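Local coordinates for protein LbaCas13a H328A (C2c2) (Lachnospiraceae bacterium NK4A179, PDB 5WLH) that probably processes its own pre-crRNA and, guided by the mature crRNA, cleaves RNA through its paired HEPN nuclease domains, at residues A731-K736 with V848-A853; K794-V799 with A806-L811; V1156-Q1161 with P1185-D1190. All blocks are in the same frame, centred on the assembly; numbering follows the deposited sequence.

Contact 1 of 3, residues A731-K736 with V848-A853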
loop_
_atom_site.group_PDB
_atom_site.type_symbol
_atom_site.label_atom_id
_atom_site.label_comp_id
_atom_site.label_asym_id
_atom_site.label_seq_id
_atom_site.Cartn_x
_atom_site.Cartn_y
_atom_site.Cartn_z
ATOM N N ALA A 731 10.258 26.471 -11.373
ATOM C CA ALA A 731 10.863 27.724 -10.945
ATOM C C ALA A 731 10.481 28.074 -9.513
ATOM O O ALA A 731 11.330 28.473 -8.711
ATOM C CB ALA A 731 10.434 28.856 -11.889
ATOM N N PHE A 732 9.198 27.918 -9.186
ATOM C CA PHE A 732 8.675 28.435 -7.928
ATOM C C PHE A 732 9.216 27.667 -6.731
ATOM O O PHE A 732 9.720 28.264 -5.773
ATOM C CB PHE A 732 7.144 28.390 -7.973
ATOM C CG PHE A 732 6.474 28.530 -6.638
ATOM C CD1 PHE A 732 6.432 29.755 -5.981
ATOM C CD2 PHE A 732 5.848 27.441 -6.052
ATOM C CE1 PHE A 732 5.795 29.881 -4.764
ATOM C CE2 PHE A 732 5.208 27.567 -4.835
ATOM C CZ PHE A 732 5.180 28.787 -4.191
ATOM N N LEU A 733 9.115 26.338 -6.754
ATOM C CA LEU A 733 9.366 25.586 -5.529
ATOM C C LEU A 733 10.815 25.690 -5.057
ATOM O O LEU A 733 11.068 25.627 -3.853
ATOM C CB LEU A 733 8.968 24.116 -5.721
ATOM C CG LEU A 733 7.474 23.803 -5.783
ATOM C CD1 LEU A 733 7.276 22.332 -6.164
ATOM C CD2 LEU A 733 6.782 24.128 -4.466
ATOM N N ASN A 734 11.777 25.864 -5.969
ATOM C CA ASN A 734 13.186 25.945 -5.597
ATOM C C ASN A 734 13.699 27.371 -5.467
ATOM O O ASN A 734 14.896 27.563 -5.229
ATOM C CB ASN A 734 14.046 25.200 -6.620
ATOM C CG ASN A 734 13.624 23.763 -6.784
ATOM O OD1 ASN A 734 13.201 23.116 -5.826
ATOM N ND2 ASN A 734 13.711 23.259 -8.006
ATOM N N ASP A 735 12.837 28.367 -5.613
ATOM C CA ASP A 735 13.300 29.747 -5.586
ATOM C C ASP A 735 13.648 30.164 -4.159
ATOM O O ASP A 735 12.860 29.966 -3.227
ATOM C CB ASP A 735 12.239 30.664 -6.179
ATOM C CG ASP A 735 12.686 32.114 -6.214
ATOM O OD1 ASP A 735 13.340 32.503 -7.200
ATOM O OD2 ASP A 735 12.392 32.843 -5.250
ATOM N N LYS A 736 14.842 30.740 -3.997
ATOM C CA LYS A 736 15.336 31.096 -2.669
ATOM C C LYS A 736 14.445 32.135 -1.999
ATOM O O LYS A 736 14.141 32.027 -0.805
ATOM C CB LYS A 736 16.770 31.615 -2.773
ATOM C CG LYS A 736 17.369 32.081 -1.447
ATOM C CD LYS A 736 17.575 33.589 -1.424
ATOM C CE LYS A 736 17.450 34.135 -0.009
ATOM N NZ LYS A 736 16.915 35.526 0.006
ATOM N N VAL A 848 -2.663 27.012 1.548
ATOM C CA VAL A 848 -2.905 28.452 1.522
ATOM C C VAL A 848 -1.588 29.209 1.407
ATOM O O VAL A 848 -1.441 30.111 0.572
ATOM C CB VAL A 848 -3.705 28.889 2.763
ATOM C CG1 VAL A 848 -3.675 30.401 2.900
ATOM C CG2 VAL A 848 -5.135 28.398 2.666
ATOM N N ASN A 849 -0.603 28.843 2.227
ATOM C CA ASN A 849 0.653 29.577 2.213
ATOM C C ASN A 849 1.393 29.388 0.898
ATOM O O ASN A 849 2.026 30.326 0.400
ATOM C CB ASN A 849 1.526 29.155 3.384
ATOM C CG ASN A 849 1.128 29.841 4.678
ATOM O OD1 ASN A 849 1.606 30.930 4.981
ATOM N ND2 ASN A 849 0.263 29.200 5.451
ATOM N N LEU A 850 1.322 28.182 0.319
ATOM C CA LEU A 850 1.904 27.964 -1.002
ATOM C C LEU A 850 1.184 28.784 -2.067
ATOM O O LEU A 850 1.827 29.374 -2.941
ATOM C CB LEU A 850 1.864 26.474 -1.357
ATOM C CG LEU A 850 2.945 25.582 -0.736
ATOM C CD1 LEU A 850 2.667 24.110 -1.042
ATOM C CD2 LEU A 850 4.328 25.960 -1.218
ATOM N N ARG A 851 -0.152 28.818 -2.013
ATOM C CA ARG A 851 -0.933 29.516 -3.027
ATOM C C ARG A 851 -0.618 31.002 -3.029
ATOM O O ARG A 851 -0.433 31.607 -4.094
ATOM C CB ARG A 851 -2.419 29.273 -2.771
ATOM C CG ARG A 851 -3.369 29.806 -3.817
ATOM C CD ARG A 851 -4.806 29.721 -3.293
ATOM N NE ARG A 851 -5.238 28.333 -3.127
ATOM C CZ ARG A 851 -5.557 27.772 -1.964
ATOM N NH1 ARG A 851 -5.512 28.481 -0.847
ATOM N NH2 ARG A 851 -5.926 26.497 -1.923
ATOM N N LYS A 852 -0.500 31.596 -1.843
ATOM C CA LYS A 852 -0.187 33.016 -1.761
ATOM C C LYS A 852 1.269 33.288 -2.127
ATOM O O LYS A 852 1.558 34.254 -2.843
ATOM C CB LYS A 852 -0.531 33.540 -0.366
ATOM C CG LYS A 852 -2.025 33.448 -0.034
ATOM C CD LYS A 852 -2.913 33.713 -1.267
ATOM C CE LYS A 852 -4.360 33.278 -1.031
ATOM N NZ LYS A 852 -5.133 33.035 -2.266
ATOM N N ALA A 853 2.202 32.427 -1.684
ATOM C CA ALA A 853 3.588 32.589 -2.100
ATOM C C ALA A 853 3.724 32.514 -3.616
ATOM O O ALA A 853 4.532 33.244 -4.209
ATOM C CB ALA A 853 4.472 31.532 -1.426
#

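Contact 2 of 3, residues K794-V799 with A806-L811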
loop_
_atom_site.group_PDB
_atom_site.type_symbol
_atom_site.label_atom_id
_atom_site.label_comp_id
_atom_site.label_asym_id
_atom_site.label_seq_id
_atom_site.Cartn_x
_atom_site.Cartn_y
_atom_site.Cartn_z
ATOM N N LYS A 794 8.885 27.373 12.565
ATOM C CA LYS A 794 10.052 28.000 13.179
ATOM C C LYS A 794 10.953 26.955 13.821
ATOM O O LYS A 794 12.186 27.049 13.739
ATOM C CB LYS A 794 9.628 29.064 14.202
ATOM C CG LYS A 794 9.169 30.440 13.634
ATOM C CD LYS A 794 10.347 31.344 13.171
ATOM C CE LYS A 794 10.937 30.968 11.805
ATOM N NZ LYS A 794 12.285 31.539 11.533
ATOM N N ASN A 795 10.361 25.938 14.451
ATOM C CA ASN A 795 11.158 24.832 14.974
ATOM C C ASN A 795 11.946 24.156 13.857
ATOM O O ASN A 795 13.145 23.889 13.999
ATOM C CB ASN A 795 10.252 23.831 15.688
ATOM C CG ASN A 795 11.032 22.714 16.345
ATOM O OD1 ASN A 795 10.598 21.560 16.361
ATOM N ND2 ASN A 795 12.199 23.049 16.887
ATOM N N ILE A 796 11.288 23.895 12.723
ATOM C CA ILE A 796 11.945 23.201 11.617
ATOM C C ILE A 796 13.158 23.988 11.128
ATOM O O ILE A 796 14.262 23.444 10.997
ATOM C CB ILE A 796 10.941 22.940 10.480
ATOM C CG1 ILE A 796 9.995 21.806 10.874
ATOM C CG2 ILE A 796 11.669 22.614 9.184
ATOM C CD1 ILE A 796 8.751 21.722 10.020
ATOM N N VAL A 797 12.976 25.283 10.854
ATOM C CA VAL A 797 14.095 26.078 10.353
ATOM C C VAL A 797 15.132 26.304 11.447
ATOM O O VAL A 797 16.326 26.456 11.155
ATOM C CB VAL A 797 13.593 27.408 9.767
ATOM C CG1 VAL A 797 12.706 27.140 8.563
ATOM C CG2 VAL A 797 12.848 28.210 10.820
ATOM N N GLN A 798 14.703 26.334 12.712
ATOM C CA GLN A 798 15.654 26.380 13.817
ATOM C C GLN A 798 16.573 25.166 13.786
ATOM O O GLN A 798 17.794 25.291 13.918
ATOM C CB GLN A 798 14.910 26.455 15.153
ATOM C CG GLN A 798 14.947 27.821 15.841
ATOM C CD GLN A 798 13.754 28.051 16.768
ATOM O OE1 GLN A 798 13.319 27.144 17.484
ATOM N NE2 GLN A 798 13.219 29.270 16.753
ATOM N N VAL A 799 15.997 23.976 13.589
ATOM C CA VAL A 799 16.789 22.748 13.625
ATOM C C VAL A 799 17.789 22.718 12.477
ATOM O O VAL A 799 18.932 22.277 12.643
ATOM C CB VAL A 799 15.858 21.519 13.617
ATOM C CG1 VAL A 799 16.653 20.232 13.498
ATOM C CG2 VAL A 799 15.019 21.508 14.878
ATOM N N ALA A 806 10.738 22.428 0.050
ATOM C CA ALA A 806 10.222 21.065 -0.034
ATOM C C ALA A 806 10.422 20.334 1.285
ATOM O O ALA A 806 9.522 19.634 1.754
ATOM C CB ALA A 806 10.910 20.318 -1.175
ATOM N N GLN A 807 11.596 20.497 1.905
ATOM C CA GLN A 807 11.874 19.784 3.148
ATOM C C GLN A 807 11.046 20.320 4.302
ATOM O O GLN A 807 10.634 19.548 5.174
ATOM C CB GLN A 807 13.369 19.837 3.457
ATOM C CG GLN A 807 14.176 19.065 2.413
ATOM C CD GLN A 807 15.673 19.275 2.498
ATOM O OE1 GLN A 807 16.154 20.359 2.849
ATOM N NE2 GLN A 807 16.419 18.237 2.164
ATOM N N ILE A 808 10.752 21.622 4.310
ATOM C CA ILE A 808 9.795 22.134 5.284
ATOM C C ILE A 808 8.425 21.502 5.062
ATOM O O ILE A 808 7.766 21.062 6.013
ATOM C CB ILE A 808 9.735 23.672 5.226
ATOM C CG1 ILE A 808 11.095 24.256 5.592
ATOM C CG2 ILE A 808 8.664 24.174 6.162
ATOM C CD1 ILE A 808 11.249 25.726 5.232
ATOM N N CYS A 809 7.978 21.434 3.797
ATOM C CA CYS A 809 6.689 20.813 3.503
ATOM C C CYS A 809 6.654 19.367 3.965
ATOM O O CYS A 809 5.653 18.912 4.525
ATOM C CB CYS A 809 6.387 20.855 2.006
ATOM S SG CYS A 809 5.983 22.481 1.346
ATOM N N GLN A 810 7.728 18.624 3.701
ATOM C CA GLN A 810 7.752 17.214 4.077
ATOM C C GLN A 810 7.665 17.050 5.589
ATOM O O GLN A 810 6.925 16.194 6.089
ATOM C CB GLN A 810 9.020 16.555 3.538
ATOM C CG GLN A 810 9.104 16.555 2.032
ATOM C CD GLN A 810 10.511 16.353 1.532
ATOM O OE1 GLN A 810 11.459 16.289 2.313
ATOM N NE2 GLN A 810 10.654 16.216 0.227
ATOM N N LEU A 811 8.404 17.874 6.330
ATOM C CA LEU A 811 8.399 17.758 7.783
ATOM C C LEU A 811 7.060 18.185 8.362
ATOM O O LEU A 811 6.630 17.638 9.383
ATOM C CB LEU A 811 9.543 18.571 8.382
ATOM C CG LEU A 811 10.924 18.012 8.027
ATOM C CD1 LEU A 811 12.019 18.893 8.578
ATOM C CD2 LEU A 811 11.079 16.578 8.525
#

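Contact 3 of 3, residues V1156-Q1161 with P1185-D1190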
loop_
_atom_site.group_PDB
_atom_site.type_symbol
_atom_site.label_atom_id
_atom_site.label_comp_id
_atom_site.label_asym_id
_atom_site.label_seq_id
_atom_site.Cartn_x
_atom_site.Cartn_y
_atom_site.Cartn_z
ATOM N N VAL A 1156 25.432 -28.004 2.583
ATOM C CA VAL A 1156 26.234 -27.039 3.326
ATOM C C VAL A 1156 27.298 -26.413 2.438
ATOM O O VAL A 1156 27.578 -25.216 2.540
ATOM C CB VAL A 1156 26.863 -27.724 4.558
ATOM C CG1 VAL A 1156 27.651 -26.725 5.412
ATOM C CG2 VAL A 1156 25.801 -28.424 5.385
ATOM N N THR A 1157 27.890 -27.202 1.545
ATOM C CA THR A 1157 29.074 -26.764 0.822
ATOM C C THR A 1157 29.016 -27.263 -0.610
ATOM O O THR A 1157 28.849 -28.464 -0.841
ATOM C CB THR A 1157 30.343 -27.295 1.511
ATOM O OG1 THR A 1157 30.453 -26.715 2.822
ATOM C CG2 THR A 1157 31.579 -26.958 0.699
ATOM N N LEU A 1158 29.171 -26.357 -1.569
ATOM C CA LEU A 1158 29.339 -26.738 -2.963
ATOM C C LEU A 1158 30.793 -26.525 -3.355
ATOM O O LEU A 1158 31.352 -25.453 -3.123
ATOM C CB LEU A 1158 28.429 -25.931 -3.888
ATOM C CG LEU A 1158 26.995 -26.416 -4.081
ATOM C CD1 LEU A 1158 26.147 -25.261 -4.612
ATOM C CD2 LEU A 1158 26.925 -27.630 -5.014
ATOM N N ASP A 1159 31.411 -27.548 -3.927
ATOM C CA ASP A 1159 32.791 -27.443 -4.396
ATOM C C ASP A 1159 32.770 -27.674 -5.896
ATOM O O ASP A 1159 33.056 -28.775 -6.376
ATOM C CB ASP A 1159 33.683 -28.433 -3.678
ATOM C CG ASP A 1159 35.135 -28.309 -4.088
ATOM O OD1 ASP A 1159 35.523 -27.251 -4.626
ATOM O OD2 ASP A 1159 35.881 -29.282 -3.866
ATOM N N TYR A 1160 32.427 -26.628 -6.642
ATOM C CA TYR A 1160 32.296 -26.741 -8.088
ATOM C C TYR A 1160 33.673 -26.645 -8.721
ATOM O O TYR A 1160 34.360 -25.631 -8.561
ATOM C CB TYR A 1160 31.383 -25.653 -8.639
ATOM C CG TYR A 1160 31.230 -25.718 -10.139
ATOM C CD1 TYR A 1160 30.569 -26.779 -10.739
ATOM C CD2 TYR A 1160 31.773 -24.737 -10.952
ATOM C CE1 TYR A 1160 30.436 -26.851 -12.107
ATOM C CE2 TYR A 1160 31.646 -24.795 -12.335
ATOM C CZ TYR A 1160 30.973 -25.856 -12.903
ATOM O OH TYR A 1160 30.839 -25.938 -14.269
ATOM N N GLN A 1161 34.074 -27.696 -9.433
ATOM C CA GLN A 1161 35.416 -27.787 -9.983
ATOM C C GLN A 1161 35.445 -27.645 -11.495
ATOM O O GLN A 1161 36.477 -27.925 -12.105
ATOM C CB GLN A 1161 36.070 -29.106 -9.573
ATOM C CG GLN A 1161 36.431 -29.176 -8.098
ATOM C CD GLN A 1161 36.339 -30.587 -7.544
ATOM O OE1 GLN A 1161 36.338 -31.563 -8.298
ATOM N NE2 GLN A 1161 36.264 -30.703 -6.218
ATOM N N PRO A 1185 24.422 -16.841 -10.758
ATOM C CA PRO A 1185 24.499 -18.224 -11.263
ATOM C C PRO A 1185 23.974 -19.251 -10.273
ATOM O O PRO A 1185 24.116 -19.109 -9.056
ATOM C CB PRO A 1185 26.002 -18.422 -11.488
ATOM C CG PRO A 1185 26.527 -17.043 -11.763
ATOM C CD PRO A 1185 25.716 -16.140 -10.866
ATOM N N LEU A 1186 23.445 -20.347 -10.817
ATOM C CA LEU A 1186 23.032 -21.483 -10.014
ATOM C C LEU A 1186 23.859 -22.694 -10.444
ATOM O O LEU A 1186 24.158 -22.856 -11.635
ATOM C CB LEU A 1186 21.541 -21.747 -10.186
ATOM C CG LEU A 1186 20.848 -22.458 -9.025
ATOM C CD1 LEU A 1186 19.455 -21.888 -8.815
ATOM C CD2 LEU A 1186 20.789 -23.955 -9.304
ATOM N N TYR A 1187 24.274 -23.494 -9.468
ATOM C CA TYR A 1187 25.071 -24.698 -9.699
ATOM C C TYR A 1187 24.138 -25.891 -9.664
ATOM O O TYR A 1187 23.323 -26.012 -8.745
ATOM C CB TYR A 1187 26.154 -24.860 -8.637
ATOM C CG TYR A 1187 27.121 -23.711 -8.617
ATOM C CD1 TYR A 1187 26.819 -22.548 -7.927
ATOM C CD2 TYR A 1187 28.313 -23.770 -9.321
ATOM C CE1 TYR A 1187 27.686 -21.485 -7.914
ATOM C CE2 TYR A 1187 29.200 -22.709 -9.317
ATOM C CZ TYR A 1187 28.869 -21.554 -8.622
ATOM O OH TYR A 1187 29.715 -20.475 -8.609
ATOM N N TYR A 1188 24.241 -26.763 -10.660
ATOM C CA TYR A 1188 23.290 -27.866 -10.731
ATOM C C TYR A 1188 23.856 -28.933 -11.649
ATOM O O TYR A 1188 24.846 -28.712 -12.351
ATOM C CB TYR A 1188 21.923 -27.412 -11.244
ATOM C CG TYR A 1188 21.951 -26.833 -12.627
ATOM C CD1 TYR A 1188 22.325 -25.504 -12.846
ATOM C CD2 TYR A 1188 21.607 -27.607 -13.724
ATOM C CE1 TYR A 1188 22.363 -24.984 -14.120
ATOM C CE2 TYR A 1188 21.617 -27.092 -14.994
ATOM C CZ TYR A 1188 22.009 -25.777 -15.189
ATOM O OH TYR A 1188 22.036 -25.266 -16.470
ATOM N N VAL A 1189 23.208 -30.092 -11.642
ATOM C CA VAL A 1189 23.575 -31.181 -12.540
ATOM C C VAL A 1189 22.644 -31.095 -13.735
ATOM O O VAL A 1189 21.411 -31.202 -13.600
ATOM C CB VAL A 1189 23.502 -32.549 -11.846
ATOM C CG1 VAL A 1189 23.851 -33.668 -12.854
ATOM C CG2 VAL A 1189 24.465 -32.585 -10.694
ATOM N N ASP A 1190 23.235 -30.859 -14.900
ATOM C CA ASP A 1190 22.459 -30.605 -16.098
ATOM C C ASP A 1190 21.660 -31.834 -16.505
ATOM O O ASP A 1190 22.128 -32.968 -16.380
ATOM C CB ASP A 1190 23.372 -30.183 -17.243
ATOM C CG ASP A 1190 22.617 -30.008 -18.529
ATOM O OD1 ASP A 1190 21.803 -29.063 -18.602
ATOM O OD2 ASP A 1190 22.816 -30.826 -19.457
#

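Contact 1 of 3, residues A731-K736 with V848-A853
F732 and L733, in a type I turn that follows on from helix 709-732, face L850 and A853 on helix 843-861, with the CA atoms of F732 and A853 8.8 Å apart. The example illustrates how one aromatic ring can bridge a turn and the flank of a helix. CG of F732 is anti to the backbone N (chi1 164°), and this torsion sets the ring against L850 and A853. Its far end does the touching: CE1 of F732 lies 3.5 Å from C of A853, and CZ of F732 lies 3.6 Å from O of L850. The CB of A853 sits at the ring edge, in its plane, 4.0 Å from CE1. CD2 of L850 reaches CE2 of F732 at 4.1 Å and approaches CD2 of L733, a looser pair at 4.5 Å. An alanine in place of F732 is likely to open a gap between the helices and deprive L850 and A853 of their common apolar partner. Beyond the pair, F854 meets the F732 ring edge-to-face. The turn is closed by D735 N bonding to F732 O at 3.1 Å, and D735 is the N-cap of helix 736-745, its OD2 accepting from V738 N. The ring thus joins the turn between helices 709-732 and 736-745 to helix 843-861, within what is probably the Helical-2 domain of Cas13a.

Contact 2 of 3, residues K794-V799 with A806-L811
I796 and V797 of helix 786-799 pack against I808 and L811 of helix 805-813, two successive helices joined by a short loop into a helix-loop-helix unit. The unit shows how branched aliphatic side chains can seat neighbouring helices. The axes approach to 10.4 Å with their directions 126° apart, which is well short of antiparallel; the CA atoms of I796 and I808 come within 6.8 Å.

Polar bonds serve the helices and their surroundings rather than the interface. Within the segments the backbone pairs in the usual helical way, as from Q798 N to K794 O. Q807 OE1 accepts from T804 N in the connecting loop, and Q810 NE2 reaches S673 O, tying helix 805-813 to another part of the chain.

The contact itself is apolar. V797 contributes its CG1 methyl, 3.9 Å from CD1 of I808, and I743 of helix 736-745 touches both side chains. I796 spreads two branches over its neighbours. Its CG2 methyl meets both I808 and L811, 4.0 Å from CG1 of the former and 3.8 Å from CD1 of the latter. The other branch, with CG1 anti to the carbonyl carbon (chi1 -74°), runs out extended to its terminal methyl, and Y803 of the loop touches I796 and L811 alike. At the end of that branch, CD1 of I796 rests 3.6 Å from CB of L811.

Contact 3 of 3, residues V1156-Q1161 with P1185-D1190
Two small beta elements meet here: L1158 and Y1160, on the outermost strand 1157-1160 of a mixed three-stranded sheet, pack on Y1187 of the hairpin formed by strands 1187-1189 and 1196-1198. The case illustrates how strands of separate sheets can meet through side chains: the CA atoms of Y1160 and Y1187 are 7.7 Å apart, and side chains make the contact between the two segments. Y1187 is the hub, meeting both Y1160 and L1158. The ring centroids of Y1160 and Y1187 are 5.3 Å apart with the planes at 58°, an oblique meeting. One edge of the Y1187 ring, CD2 and CE2, comes up to the base of the Y1160 ring: CD2 of Y1187 lies 3.6 Å from CG of Y1160, while CD2 of Y1160 lies in the plane of the Y1187 ring, 3.7 Å from CE2. CG of Y1160 is anti to the backbone N (chi1 179°), which sets the ring beside Y1187. CB of Y1160 lies 3.7 Å from CD2 of Y1187. L1158 meets the same residue nearer its backbone, its CD1 methyl 4.0 Å from CB of Y1187. Helices 1171-1180 and 1205-1216 touch L1158 through A1171, Q1175 and Y1215. Within 1156-1161, Q1161 NE2 bonds to D1159 OD2 at 2.8 Å, approaching from above the carboxylate plane. Strand 1157-1160 pairs with 1166-1169, and Y1187 also touches R1166 and V1198. Aromatic and aliphatic packing of an edge strand on a beta hairpin helps join these small sheets, in what is probably the second HEPN domain.

How the contacts relate
Read from the N terminus, contact 1 opens at 731-736 and closes a loop of 111 residues when helix 843-861 returns to the turn after helix 709-732. Contact 2 is nested inside that loop, where helices 786-799 and 805-813 pack with six residues between the segments. The centres of contacts 1 and 2 lie about 15 Å apart; although the two do not touch, helix 736-745 contributes to both surroundings, so they belong to one helical region, with the nearest atom of each about 7 Å from the bound RNA. Contact 3 follows in series, joining two small sheets across 23 intervening residues. It sits about 60 Å from contact 1, centre to centre, in a different part of the fold.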